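Local coordinates for protein kinase, putative (Bodo saltans, PDB 6TLY) that is a putative serine/threonine kinase and unconventional kinetochore protein, KKT2, whose zinc-binding central domain, the piece in this crystal, probably serves in centromere localization, at residues 81-84 with 85-89. Residues are numbered along the deposited sequence; the frame is centred on the assembly and turned at random.
Sequences KFPS and QTKLQ. With SO4 (sulfate ion), chain E.
S84 caps the helix 85-93 of a C2H2-type zinc finger, here with a Cys-Cys-His-Cys zinc site, where the chain leaves the β-hairpin strand 81-82 and turns into the helix through P83. Q85, the first helical residue, gives its backbone N to sulfate O2 at 2.9 Å, its CB resting against the S84 carbonyl carbon. T86 grips the same ion twice through O1, with its backbone N at 2.8 Å and with OG1; the T86 hydroxyl lies anti to its carbonyl carbon (chi1 -57°), on the side of the backbone N, which lets both donors converge on one oxygen. The sulfate, probably from the crystallisation liquor, thus sits at the helix N-terminus, where the helix dipole would favour an anion. K87 N donates to S84 OG at 3.1 Å, the N-cap bond, nearly straight at 160°. Beyond it the K87 chain runs extended past the cap, CD lying 4.1 Å from P83 CG, and carries NZ away to D55 O and N33 OD1, tying the finger to the preceding zinc-binding region. L88 crosses the F82 side chain at about a right angle, its CA offset over the ring and CD1 3.7 Å from F82 CD2. The same ring also meets H91, a zinc ligand, so an alanine at F82 would probably leave both L88 and the imidazole without their aromatic neighbour and open a gap between hairpin and helix. The first helical turn closes as L88 N bonds S84 O at 3.2 Å, the donor tilted 25° from the carbonyl plane.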
loop_
_atom_site.group_PDB
_atom_site.type_symbol
_atom_site.label_atom_id
_atom_site.label_comp_id
_atom_site.label_asym_id
_atom_site.label_seq_id
_atom_site.Cartn_x
_atom_site.Cartn_y
_atom_site.Cartn_z
ATOM N N LYS A 81 -6.673 -6.744 -4.807
ATOM C CA LYS A 81 -6.071 -7.294 -3.591
ATOM C C LYS A 81 -5.824 -6.204 -2.554
ATOM O O LYS A 81 -5.445 -5.071 -2.900
ATOM C CB LYS A 81 -4.738 -7.990 -3.903
ATOM C CG LYS A 81 -4.862 -9.137 -4.907
ATOM C CD LYS A 81 -3.485 -9.604 -5.351
ATOM C CE LYS A 81 -3.565 -10.517 -6.555
ATOM N NZ LYS A 81 -4.445 -11.687 -6.300
ATOM N N PHE A 82 -5.997 -6.568 -1.274
ATOM C CA PHE A 82 -5.831 -5.675 -0.123
ATOM C C PHE A 82 -5.049 -6.380 1.002
ATOM O O PHE A 82 -5.108 -7.604 1.143
ATOM C CB PHE A 82 -7.209 -5.226 0.399
ATOM C CG PHE A 82 -7.989 -4.481 -0.654
ATOM C CD1 PHE A 82 -7.751 -3.137 -0.893
ATOM C CD2 PHE A 82 -8.930 -5.131 -1.430
ATOM C CE1 PHE A 82 -8.417 -2.466 -1.907
ATOM C CE2 PHE A 82 -9.609 -4.448 -2.433
ATOM C CZ PHE A 82 -9.349 -3.124 -2.664
ATOM N N PRO A 83 -4.293 -5.621 1.812
ATOM C CA PRO A 83 -3.516 -6.260 2.886
ATOM C C PRO A 83 -4.315 -6.613 4.143
ATOM O O PRO A 83 -3.758 -7.256 5.035
ATOM C CB PRO A 83 -2.443 -5.209 3.198
ATOM C CG PRO A 83 -3.158 -3.902 2.964
ATOM C CD PRO A 83 -4.070 -4.164 1.767
ATOM N N SER A 84 -5.574 -6.130 4.259
ATOM C CA SER A 84 -6.405 -6.373 5.445
ATOM C C SER A 84 -7.880 -6.520 5.084
ATOM O O SER A 84 -8.324 -6.028 4.049
ATOM C CB SER A 84 -6.260 -5.234 6.452
ATOM O OG SER A 84 -6.818 -4.031 5.942
ATOM N N GLN A 85 -8.642 -7.147 5.979
ATOM C CA GLN A 85 -10.086 -7.274 5.809
ATOM C C GLN A 85 -10.712 -5.881 5.920
ATOM O O GLN A 85 -11.624 -5.574 5.164
ATOM C CB GLN A 85 -10.670 -8.218 6.861
ATOM C CG GLN A 85 -12.188 -8.166 6.905
ATOM C CD GLN A 85 -12.749 -9.314 7.666
ATOM O OE1 GLN A 85 -13.125 -10.315 7.081
ATOM N NE2 GLN A 85 -12.805 -9.186 8.977
ATOM N N THR A 86 -10.213 -5.031 6.821
ATOM C CA THR A 86 -10.750 -3.680 6.985
ATOM C C THR A 86 -10.646 -2.862 5.686
ATOM O O THR A 86 -11.618 -2.214 5.306
ATOM C CB THR A 86 -10.112 -2.974 8.198
ATOM O OG1 THR A 86 -10.341 -3.769 9.367
ATOM C CG2 THR A 86 -10.717 -1.608 8.448
ATOM N N LYS A 87 -9.496 -2.923 4.983
ATOM C CA LYS A 87 -9.340 -2.181 3.727
ATOM C C LYS A 87 -10.190 -2.744 2.632
ATOM O O LYS A 87 -10.790 -1.981 1.877
ATOM C CB LYS A 87 -7.878 -2.068 3.299
ATOM C CG LYS A 87 -7.153 -1.073 4.186
ATOM C CD LYS A 87 -5.732 -0.841 3.752
ATOM C CE LYS A 87 -5.174 0.353 4.481
ATOM N NZ LYS A 87 -3.921 0.804 3.863
ATOM N N LEU A 88 -10.326 -4.076 2.579
ATOM C CA LEU A 88 -11.235 -4.707 1.615
ATOM C C LEU A 88 -12.677 -4.247 1.888
ATOM O O LEU A 88 -13.393 -3.916 0.947
ATOM C CB LEU A 88 -11.149 -6.251 1.700
ATOM C CG LEU A 88 -12.243 -7.033 0.933
ATOM C CD1 LEU A 88 -12.108 -6.793 -0.567
ATOM C CD2 LEU A 88 -12.152 -8.520 1.233
ATOM N N GLN A 89 -13.089 -4.216 3.163
ATOM C CA GLN A 89 -14.446 -3.806 3.523
ATOM C C GLN A 89 -14.746 -2.354 3.133
ATOM O O GLN A 89 -15.819 -2.106 2.593
ATOM C CB GLN A 89 -14.727 -4.073 4.995
ATOM C CG GLN A 89 -14.918 -5.572 5.253
ATOM C CD GLN A 89 -14.969 -5.906 6.721
ATOM O OE1 GLN A 89 -14.497 -5.144 7.570
ATOM N NE2 GLN A 89 -15.530 -7.062 7.048
HETATM S S SO4 E . -7.891 -6.791 9.657
HETATM O O1 SO4 E . -8.825 -5.825 9.140
HETATM O O2 SO4 E . -7.535 -7.770 8.604
HETATM O O3 SO4 E . -6.650 -6.153 10.117
HETATM O O4 SO4 E . -8.532 -7.400 10.823
#